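Local coordinates for periplasmic divalent cation tolerance protein (Synechococcus elongatus, PDB 6GDX) that is of uncertain function, possibly a small-molecule carrier or signalling protein of the PII-like kind, though its family is generally assigned copper binding, at residues B[58-69]-B[80-89]; B[38-49]-B[100-111]. All coordinates share one frame; numbering follows the deposited sequence. Where two conformers were deposited one is given.

Contact 1: B[58-69]-B[80-89]; sequences LAACVSITPIQS and ETEQQMSFKT
Lys88 lays its aliphatic chain along the Cys61 carbonyl, with CB 3.6 Å from Cys61 O. The chain bends at its second torsion (chi2 62°) and carries the ammonium group back over the strands. There NZ donates to Ser86 OG at 3.0 Å, and Ser63 OG lies close by. Tyr124 of helix 122-131 also touches this lysine.

Residues 61-69 and 80-89 are paired parts of the antiparallel beta hairpin 61-73/76-90, part of the ferredoxin-like sheet of the PII superfamily. Side chains therefore alternate between its two faces. On the face of Lys88, Ile67 and Gln84 cross diagonally. Ile67 CG2 packs on Gln84 CB at 3.8 Å. Ile67 CG1 sits between its own backbone N and carbonyl carbon (chi1 65°), which brings it over Glu82 O at 3.5 Å. That same oxygen takes a nearly straight bond from Ile67 N (175° at the hydrogen). Gln84 NE2 bonds chiefly to Glu111, in one conformer of that glutamate. Water 1 joins the strands on this face, donating to Gln84 O and bonding to Ser63 OG and Thr65 OG1. Further along, in one of two conformers, Ser69 OG donates to Glu82 OE1 at 2.7 Å, from above the carboxylate plane. On the other face, which is packed by helix 43-55, Val62 CG1 makes a CH-pi contact 3.9 Å from the Phe87 ring centroid.

Contact 2: B[38-49]-B[100-111]; sequences TTVSTEVEAQQL and WLQSQHPYALPE
The loop after helix 91-104 is tied to the end of strand 33-40 by His105 and Thr38, beside a bound Bis-Tris, probably from the crystallisation liquor, which may mark a pocket. His105 NE2 donates to Thr38 OG1 at 3.0 Å, and the hydroxyl lies somewhat out of the ring plane. Thr38 OG1 donates to Glu111 O at 2.7 Å, so the hydroxyl links the ring to the loop backbone. Thr39 O meets the ring edge in plane, but its bond from NE2 is weak and bent (116°). The far nitrogen, ND1, accepts Tyr107 N in the ring plane at 2.9 Å. Val40 CG1 and Pro110 CB cover opposite faces of the imidazole, so bonds at its edge and packing on both faces fix its rotation. A leucine in place of His105 would probably leave Thr38 OG1 without its donor and Tyr107 N without its acceptor, loosening the loop. The Tyr107 hydroxyl passes close to Ser41 but finds its polar partner in Glu82.

Pro106 CG rests on Val40 CG1 at 3.6 Å, and its ring also touches the Glu45 carboxylate. Glu45 and Thr42 form a capping box at the start of helix 43-55. Glu45 OE1 accepts both Ser41 N and Thr42 N.

Leu49 reaches across with CG anti to the backbone N (chi1 -169°). Its CD1 packs on Trp100 CH2 at 3.7 Å, and CD2 on Leu101 CD2 at 4.0 Å. Leu49 is one point where helices 43-55 and 91-104 meet; Trp100 also touches Ala52 and Ala53. Leu101 touches Leu36, and Thr38 and Val40 bond to strand 76-90.

In the fold
The centres of the two contacts lie about 9 Å apart. Along the chain contact 2 encloses contact 1: 38-49 comes first, then 58-69 and 80-89, and 100-111 last. This follows the beta-alpha-beta-beta-alpha-beta order of the ferredoxin-like fold. Contact 1 is the hairpin itself. Contact 2 joins strand 33-40 and helix 43-55 to the end of helix 91-104 and its loop. Strands 33-40 and 76-90 are neighbours in the same sheet, and Met85 N meets Thr38 O at 2.8 Å there. Strand 61-73 also pairs with strands of both other subunits, so the hairpin carries the sheet into the trimer. Both contacts border bound Bis-Tris, through Glu82 and Tyr107.

Contact 1: B[58-69]-B[80-89]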
loop_
_atom_site.group_PDB
_atom_site.type_symbol
_atom_site.label_atom_id
_atom_site.label_comp_id
_atom_site.label_asym_id
_atom_site.label_seq_id
_atom_site.Cartn_x
_atom_site.Cartn_y
_atom_site.Cartn_z
ATOM N N LEU B 58 9.288 18.239 3.621
ATOM C CA LEU B 58 9.863 16.981 3.132
ATOM C C LEU B 58 8.828 16.017 2.547
ATOM O O LEU B 58 9.189 15.088 1.821
ATOM C CB LEU B 58 10.662 16.315 4.234
ATOM C CG LEU B 58 11.948 17.076 4.543
ATOM C CD1 LEU B 58 12.533 16.561 5.858
ATOM C CD2 LEU B 58 12.935 16.983 3.399
ATOM N N ALA B 59 7.560 16.235 2.879
ATOM C CA ALA B 59 6.464 15.419 2.358
ATOM C C ALA B 59 5.260 16.312 2.216
ATOM O O ALA B 59 5.058 17.229 3.037
ATOM C CB ALA B 59 6.142 14.236 3.260
ATOM N N ALA B 60 4.449 16.101 1.186
ATOM C CA ALA B 60 3.216 16.851 1.011
ATOM C C ALA B 60 2.076 16.364 1.854
ATOM O O ALA B 60 1.177 17.117 2.264
ATOM C CB ALA B 60 2.805 16.822 -0.451
ATOM N N CYS B 61 2.061 15.049 2.070
ATOM C CA CYS B 61 1.031 14.348 2.839
ATOM C C CYS B 61 1.719 13.164 3.498
ATOM O O CYS B 61 2.603 12.554 2.880
ATOM C CB CYS B 61 -0.116 13.843 1.954
ATOM S SG CYS B 61 -1.333 12.857 2.846
ATOM N N VAL B 62 1.267 12.804 4.689
ATOM C CA VAL B 62 1.683 11.587 5.330
ATOM C C VAL B 62 0.450 10.899 5.856
ATOM O O VAL B 62 -0.344 11.548 6.568
ATOM C CB VAL B 62 2.662 11.841 6.483
ATOM C CG1 VAL B 62 3.184 10.533 7.068
ATOM C CG2 VAL B 62 3.800 12.733 6.046
ATOM N N SER B 63 0.253 9.626 5.520
ATOM C CA SER B 63 -0.854 8.870 6.084
ATOM C C SER B 63 -0.333 7.914 7.135
ATOM O O SER B 63 0.815 7.392 7.050
ATOM C CB SER B 63 -1.594 8.106 4.993
ATOM O OG SER B 63 -0.827 7.043 4.475
ATOM N N ILE B 64 -1.200 7.581 8.080
ATOM C CA ILE B 64 -0.890 6.724 9.199
ATOM C C ILE B 64 -2.006 5.711 9.352
ATOM O O ILE B 64 -3.185 6.083 9.384
ATOM C CB ILE B 64 -0.819 7.561 10.481
ATOM C CG1 ILE B 64 0.190 8.714 10.385
ATOM C CG2 ILE B 64 -0.619 6.700 11.709
ATOM C CD1 ILE B 64 0.015 9.779 11.477
ATOM N N THR B 65 -1.640 4.436 9.496
ATOM C CA THR B 65 -2.563 3.293 9.555
ATOM C C THR B 65 -2.121 2.392 10.746
ATOM O O THR B 65 -0.982 1.976 10.686
ATOM C CB THR B 65 -2.405 2.454 8.181
ATOM O OG1 THR B 65 -2.604 3.330 7.044
ATOM C CG2 THR B 65 -3.373 1.361 8.116
ATOM N N PRO B 66 -2.978 1.980 11.695
ATOM C CA PRO B 66 -2.503 0.991 12.682
ATOM C C PRO B 66 -2.379 -0.391 12.055
ATOM O O PRO B 66 -3.264 -0.821 11.304
ATOM C CB PRO B 66 -3.616 1.004 13.739
ATOM C CG PRO B 66 -4.816 1.527 13.068
ATOM C CD PRO B 66 -4.351 2.437 11.977
ATOM N N ILE B 67 -1.287 -1.077 12.370
ATOM C CA ILE B 67 -1.005 -2.414 11.849
ATOM C C ILE B 67 -0.506 -3.284 12.994
ATOM O O ILE B 67 -0.226 -2.832 14.109
ATOM C CB ILE B 67 0.043 -2.385 10.711
ATOM C CG1 ILE B 67 1.407 -1.919 11.211
ATOM C CG2 ILE B 67 -0.457 -1.556 9.537
ATOM C CD1 ILE B 67 2.539 -2.194 10.245
ATOM N N GLN B 68 -0.392 -4.569 12.685
ATOM C CA GLN B 68 0.461 -5.467 13.437
ATOM C C GLN B 68 1.598 -5.891 12.527
ATOM O O GLN B 68 1.404 -6.049 11.303
ATOM C CB GLN B 68 -0.314 -6.707 13.875
ATOM C CG GLN B 68 -1.392 -6.411 14.870
ATOM C CD GLN B 68 -2.339 -7.573 15.092
ATOM O OE1 GLN B 68 -2.001 -8.725 14.889
ATOM N NE2 GLN B 68 -3.534 -7.264 15.560
ATOM N N SER B 69 2.794 -6.037 13.082
ATOM C CA SER B 69 3.986 -6.479 12.350
ATOM C C SER B 69 4.561 -7.718 13.012
ATOM O O SER B 69 4.770 -7.718 14.226
ATOM C CB SER B 69 5.033 -5.400 12.423
ATOM O OG SER B 69 4.561 -4.267 11.748
ATOM N N GLU B 80 3.959 -7.289 16.999
ATOM C CA GLU B 80 3.811 -6.041 17.758
ATOM C C GLU B 80 2.882 -5.125 17.018
ATOM O O GLU B 80 2.827 -5.121 15.775
ATOM C CB GLU B 80 5.160 -5.345 17.919
ATOM C CG GLU B 80 6.219 -6.165 18.669
ATOM C CD GLU B 80 5.866 -6.548 20.103
ATOM O OE1 GLU B 80 4.988 -5.934 20.756
ATOM O OE2 GLU B 80 6.503 -7.506 20.599
ATOM N N THR B 81 2.197 -4.274 17.764
ATOM C CA THR B 81 1.431 -3.200 17.137
ATOM C C THR B 81 2.359 -2.112 16.693
ATOM O O THR B 81 3.323 -1.754 17.378
ATOM C CB THR B 81 0.389 -2.640 18.102
ATOM O OG1 THR B 81 1.036 -2.212 19.291
ATOM C CG2 THR B 81 -0.649 -3.676 18.393
ATOM N N GLU B 82 2.080 -1.584 15.517
ATOM C CA GLU B 82 2.855 -0.491 14.932
ATOM C C GLU B 82 1.904 0.412 14.177
ATOM O O GLU B 82 0.710 0.136 14.020
ATOM C CB GLU B 82 3.972 -1.008 14.030
ATOM C CG GLU B 82 5.093 -1.727 14.742
ATOM C CD GLU B 82 6.323 -1.938 13.879
ATOM O OE1 GLU B 82 6.146 -2.250 12.705
ATOM O OE2 GLU B 82 7.472 -1.798 14.404
ATOM N N GLN B 83 2.456 1.532 13.719
ATOM C CA GLN B 83 1.742 2.435 12.828
ATOM C C GLN B 83 2.491 2.414 11.516
ATOM O O GLN B 83 3.688 2.749 11.474
ATOM C CB GLN B 83 1.746 3.854 13.372
ATOM C CG GLN B 83 1.082 3.956 14.750
ATOM C CD GLN B 83 -0.425 3.852 14.698
ATOM O OE1 GLN B 83 -1.066 4.417 13.821
ATOM N NE2 GLN B 83 -1.004 3.155 15.647
ATOM N N GLN B 84 1.816 2.051 10.435
ATOM C CA GLN B 84 2.373 2.169 9.103
ATOM C C GLN B 84 2.235 3.612 8.647
ATOM O O GLN B 84 1.135 4.178 8.671
ATOM C CB GLN B 84 1.624 1.252 8.129
ATOM C CG GLN B 84 2.129 1.283 6.696
ATOM C CD GLN B 84 3.462 0.605 6.589
ATOM O OE1 GLN B 84 3.559 -0.588 6.882
ATOM N NE2 GLN B 84 4.508 1.337 6.221
ATOM N N MET B 85 3.314 4.171 8.153
ATOM C CA MET B 85 3.342 5.515 7.616
ATOM C C MET B 85 3.675 5.501 6.140
ATOM O O MET B 85 4.507 4.690 5.699
ATOM C CB MET B 85 4.366 6.347 8.375
ATOM C CG MET B 85 4.142 6.335 9.866
ATOM S SD MET B 85 5.279 7.429 10.778
ATOM C CE MET B 85 4.652 9.009 10.242
ATOM N N SER B 86 3.011 6.354 5.385
ATOM C CA SER B 86 3.262 6.530 3.964
ATOM C C SER B 86 3.455 8.007 3.696
ATOM O O SER B 86 2.512 8.802 3.837
ATOM C CB SER B 86 2.098 5.984 3.159
ATOM O OG SER B 86 2.222 6.309 1.806
ATOM N N PHE B 87 4.661 8.369 3.336
ATOM C CA PHE B 87 5.059 9.747 3.064
ATOM C C PHE B 87 5.000 9.968 1.557
ATOM O O PHE B 87 5.690 9.288 0.777
ATOM C CB PHE B 87 6.498 10.020 3.521
ATOM C CG PHE B 87 6.723 9.967 5.015
ATOM C CD1 PHE B 87 6.757 8.760 5.708
ATOM C CD2 PHE B 87 6.947 11.124 5.730
ATOM C CE1 PHE B 87 6.963 8.730 7.070
ATOM C CE2 PHE B 87 7.172 11.096 7.098
ATOM C CZ PHE B 87 7.214 9.897 7.767
ATOM N N LYS B 88 4.198 10.939 1.134
ATOM C CA LYS B 88 4.076 11.312 -0.284
ATOM C C LYS B 88 5.035 12.446 -0.554
ATOM O O LYS B 88 4.915 13.546 0.046
ATOM C CB LYS B 88 2.672 11.810 -0.597
ATOM C CG LYS B 88 1.623 10.784 -0.767
ATOM C CD LYS B 88 1.414 9.969 0.463
ATOM C CE LYS B 88 0.097 9.246 0.388
ATOM N NZ LYS B 88 -0.020 8.291 1.510
ATOM N N THR B 89 5.978 12.223 -1.456
ATOM C CA THR B 89 7.013 13.216 -1.746
ATOM C C THR B 89 7.437 13.118 -3.185
ATOM O O THR B 89 6.856 12.391 -3.985
ATOM C CB THR B 89 8.163 13.039 -0.728
ATOM O OG1 THR B 89 8.998 14.179 -0.743
ATOM C CG2 THR B 89 8.980 11.771 -0.934
HETATM O O HOH W 1 -0.225 4.556 6.067
#

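Contact 2: B[38-49]-B[100-111]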
loop_
_atom_site.group_PDB
_atom_site.type_symbol
_atom_site.label_atom_id
_atom_site.label_comp_id
_atom_site.label_asym_id
_atom_site.label_seq_id
_atom_site.Cartn_x
_atom_site.Cartn_y
_atom_site.Cartn_z
ATOM N N THR B 38 7.394 3.553 6.087
ATOM C CA THR B 38 8.110 3.183 7.300
ATOM C C THR B 38 7.080 2.876 8.393
ATOM O O THR B 38 5.880 3.088 8.193
ATOM C CB THR B 38 9.099 4.268 7.735
ATOM O OG1 THR B 38 9.927 3.770 8.793
ATOM C CG2 THR B 38 8.423 5.524 8.170
ATOM N N THR B 39 7.539 2.365 9.528
ATOM C CA THR B 39 6.663 2.127 10.681
ATOM C C THR B 39 7.282 2.749 11.907
ATOM O O THR B 39 8.494 2.905 12.011
ATOM C CB THR B 39 6.408 0.637 10.923
ATOM O OG1 THR B 39 7.614 0.017 11.328
ATOM C CG2 THR B 39 5.854 -0.051 9.704
ATOM N N VAL B 40 6.405 3.096 12.860
ATOM C CA VAL B 40 6.807 3.464 14.212
ATOM C C VAL B 40 5.922 2.678 15.179
ATOM O O VAL B 40 5.015 1.955 14.762
ATOM C CB VAL B 40 6.680 4.982 14.456
ATOM C CG1 VAL B 40 7.568 5.753 13.521
ATOM C CG2 VAL B 40 5.236 5.451 14.325
ATOM N N SER B 41 6.193 2.787 16.478
ATOM C CA SER B 41 5.464 1.967 17.429
ATOM C C SER B 41 4.085 2.513 17.791
ATOM O O SER B 41 3.131 1.739 17.822
ATOM C CB SER B 41 6.280 1.767 18.704
ATOM O OG SER B 41 5.570 0.999 19.647
ATOM N N THR B 42 3.974 3.815 18.070
ATOM C CA THR B 42 2.743 4.368 18.646
ATOM C C THR B 42 2.108 5.423 17.763
ATOM O O THR B 42 2.766 6.062 16.918
ATOM C CB THR B 42 2.974 4.993 20.034
ATOM O OG1 THR B 42 3.733 6.177 19.846
ATOM C CG2 THR B 42 3.699 4.026 20.983
ATOM N N GLU B 43 0.813 5.600 17.945
ATOM C CA GLU B 43 0.055 6.644 17.288
ATOM C C GLU B 43 0.648 8.018 17.559
ATOM O O GLU B 43 0.792 8.801 16.632
ATOM C CB GLU B 43 -1.397 6.546 17.691
ATOM C CG GLU B 43 -2.277 7.585 17.048
ATOM C CD GLU B 43 -3.715 7.494 17.510
ATOM O OE1 GLU B 43 -4.586 7.709 16.687
ATOM O OE2 GLU B 43 -4.003 7.245 18.705
ATOM N N VAL B 44 1.009 8.306 18.797
ATOM C CA VAL B 44 1.617 9.597 19.084
ATOM C C VAL B 44 2.921 9.804 18.312
ATOM O O VAL B 44 3.151 10.863 17.760
ATOM C CB VAL B 44 1.844 9.743 20.615
ATOM C CG1 VAL B 44 2.790 10.906 20.936
ATOM C CG2 VAL B 44 0.511 9.898 21.348
ATOM N N GLU B 45 3.770 8.796 18.302
ATOM C CA GLU B 45 4.999 8.905 17.530
ATOM C C GLU B 45 4.723 9.214 16.053
ATOM O O GLU B 45 5.407 10.033 15.430
ATOM C CB GLU B 45 5.820 7.609 17.580
ATOM C CG GLU B 45 6.550 7.342 18.878
ATOM C CD GLU B 45 7.158 5.941 18.954
ATOM O OE1 GLU B 45 6.811 5.033 18.158
ATOM O OE2 GLU B 45 8.039 5.727 19.841
ATOM N N ALA B 46 3.760 8.502 15.506
ATOM C CA ALA B 46 3.447 8.671 14.099
ATOM C C ALA B 46 2.916 10.063 13.811
ATOM O O ALA B 46 3.307 10.691 12.833
ATOM C CB ALA B 46 2.458 7.630 13.657
ATOM N N GLN B 47 2.016 10.546 14.667
ATOM C CA GLN B 47 1.416 11.865 14.459
ATOM C C GLN B 47 2.512 12.953 14.527
ATOM O O GLN B 47 2.528 13.871 13.729
ATOM C CB GLN B 47 0.337 12.115 15.519
ATOM C CG GLN B 47 -0.886 11.260 15.354
ATOM C CD GLN B 47 -1.839 11.352 16.512
ATOM O OE1 GLN B 47 -1.437 11.654 17.648
ATOM N NE2 GLN B 47 -3.117 11.088 16.254
ATOM N N GLN B 48 3.412 12.828 15.482
ATOM C CA GLN B 48 4.466 13.801 15.647
ATOM C C GLN B 48 5.440 13.793 14.482
ATOM O O GLN B 48 5.868 14.865 13.987
ATOM C CB GLN B 48 5.165 13.580 16.982
ATOM C CG GLN B 48 4.263 13.983 18.157
ATOM C CD GLN B 48 4.901 13.833 19.526
ATOM O OE1 GLN B 48 6.071 13.478 19.648
ATOM N NE2 GLN B 48 4.126 14.124 20.574
ATOM N N LEU B 49 5.815 12.602 14.027
ATOM C CA LEU B 49 6.771 12.501 12.924
ATOM C C LEU B 49 6.142 13.008 11.637
ATOM O O LEU B 49 6.800 13.681 10.849
ATOM C CB LEU B 49 7.231 11.066 12.770
ATOM C CG LEU B 49 8.412 10.779 11.866
ATOM C CD1 LEU B 49 9.666 11.421 12.425
ATOM C CD2 LEU B 49 8.602 9.275 11.697
ATOM N N TRP B 100 16.690 12.891 6.964
ATOM C CA TRP B 100 15.996 13.467 8.103
ATOM C C TRP B 100 15.415 12.379 8.980
ATOM O O TRP B 100 15.533 12.435 10.211
ATOM C CB TRP B 100 14.928 14.418 7.589
ATOM C CG TRP B 100 14.093 15.107 8.558
ATOM C CD1 TRP B 100 14.312 16.327 9.128
ATOM C CD2 TRP B 100 12.821 14.668 8.999
ATOM N NE1 TRP B 100 13.260 16.647 9.933
ATOM C CE2 TRP B 100 12.330 15.641 9.864
ATOM C CE3 TRP B 100 12.039 13.523 8.737
ATOM C CZ2 TRP B 100 11.087 15.519 10.481
ATOM C CZ3 TRP B 100 10.820 13.403 9.342
ATOM C CH2 TRP B 100 10.360 14.377 10.226
ATOM N N LEU B 101 14.855 11.337 8.367
ATOM C CA LEU B 101 14.419 10.161 9.145
ATOM C C LEU B 101 15.544 9.480 9.917
ATOM O O LEU B 101 15.294 9.003 11.060
ATOM C CB LEU B 101 13.723 9.156 8.235
ATOM C CG LEU B 101 12.379 9.646 7.744
ATOM C CD1 LEU B 101 11.891 8.733 6.645
ATOM C CD2 LEU B 101 11.341 9.683 8.842
ATOM N N GLN B 102 16.776 9.501 9.400
ATOM C CA GLN B 102 17.936 8.933 10.104
ATOM C C GLN B 102 18.061 9.562 11.497
ATOM O O GLN B 102 18.401 8.876 12.466
ATOM C CB GLN B 102 19.249 9.131 9.316
ATOM N N SER B 103 17.739 10.851 11.607
ATOM C CA SER B 103 17.841 11.582 12.870
ATOM C C SER B 103 16.565 11.649 13.686
ATOM O O SER B 103 16.638 11.743 14.899
ATOM C CB SER B 103 18.330 13.025 12.626
ATOM O OG SER B 103 17.388 13.809 11.927
ATOM N N GLN B 104 15.408 11.659 13.033
ATOM C CA GLN B 104 14.136 11.944 13.670
ATOM C C GLN B 104 13.281 10.717 13.934
ATOM O O GLN B 104 12.415 10.762 14.813
ATOM C CB GLN B 104 13.327 12.957 12.832
ATOM C CG GLN B 104 14.052 14.274 12.595
ATOM C CD GLN B 104 14.473 14.927 13.889
ATOM O OE1 GLN B 104 13.651 15.104 14.776
ATOM N NE2 GLN B 104 15.771 15.229 14.028
ATOM N N HIS B 105 13.501 9.623 13.203
ATOM C CA HIS B 105 12.655 8.445 13.410
ATOM C C HIS B 105 12.943 7.877 14.804
ATOM O O HIS B 105 14.102 7.873 15.256
ATOM C CB HIS B 105 13.005 7.407 12.361
ATOM C CG HIS B 105 12.013 6.302 12.243
ATOM N ND1 HIS B 105 11.817 5.324 13.196
ATOM C CD2 HIS B 105 11.170 6.025 11.224
ATOM C CE1 HIS B 105 10.905 4.476 12.741
ATOM N NE2 HIS B 105 10.505 4.875 11.543
ATOM N N PRO B 106 11.921 7.369 15.510
ATOM C CA PRO B 106 12.179 6.801 16.846
ATOM C C PRO B 106 13.001 5.493 16.896
ATOM O O PRO B 106 13.555 5.159 17.920
ATOM C CB PRO B 106 10.766 6.581 17.422
ATOM C CG PRO B 106 9.901 6.478 16.229
ATOM C CD PRO B 106 10.472 7.425 15.217
ATOM N N TYR B 107 13.059 4.750 15.797
ATOM C CA TYR B 107 13.769 3.475 15.762
ATOM C C TYR B 107 15.183 3.701 15.235
ATOM O O TYR B 107 15.397 4.509 14.330
ATOM C CB TYR B 107 13.120 2.472 14.787
ATOM C CG TYR B 107 11.745 1.936 15.149
ATOM C CD1 TYR B 107 11.076 2.298 16.323
ATOM C CD2 TYR B 107 11.140 1.037 14.306
ATOM C CE1 TYR B 107 9.832 1.764 16.619
ATOM C CE2 TYR B 107 9.901 0.494 14.592
ATOM C CZ TYR B 107 9.250 0.852 15.745
ATOM O OH TYR B 107 8.002 0.309 16.004
ATOM N N ALA B 108 16.128 2.929 15.769
ATOM C CA ALA B 108 17.520 2.967 15.289
ATOM C C ALA B 108 17.669 2.420 13.876
ATOM O O ALA B 108 18.512 2.895 13.137
ATOM C CB ALA B 108 18.454 2.242 16.247
ATOM N N LEU B 109 16.852 1.437 13.503
ATOM C CA LEU B 109 16.912 0.840 12.161
ATOM C C LEU B 109 15.481 0.745 11.632
ATOM O O LEU B 109 14.808 -0.275 11.750
ATOM C CB LEU B 109 17.574 -0.530 12.218
ATOM C CG LEU B 109 18.184 -1.018 10.896
ATOM C CD1 LEU B 109 18.768 -2.407 11.100
ATOM C CD2 LEU B 109 17.206 -1.052 9.728
ATOM N N PRO B 110 14.967 1.857 11.097
ATOM C CA PRO B 110 13.605 1.890 10.638
ATOM C C PRO B 110 13.375 1.105 9.349
ATOM O O PRO B 110 14.274 1.007 8.490
ATOM C CB PRO B 110 13.377 3.380 10.323
ATOM C CG PRO B 110 14.523 4.148 10.745
ATOM C CD PRO B 110 15.626 3.183 11.020
ATOM N N GLU B 111 12.160 0.612 9.149
ATOM C CA GLU B 111 11.709 0.205 7.820
ATOM C C GLU B 111 11.917 1.357 6.862
ATOM O O GLU B 111 11.687 2.526 7.188
ATOM C CB GLU B 111 10.218 -0.195 7.823
ATOM C CG GLU B 111 9.586 -0.450 6.435
ATOM C CD GLU B 111 8.091 -0.815 6.477
ATOM O OE1 GLU B 111 7.213 0.015 6.032
ATOM O OE2 GLU B 111 7.774 -1.967 6.913
HETATM O O HOH W 2 10.369 0.727 11.270
#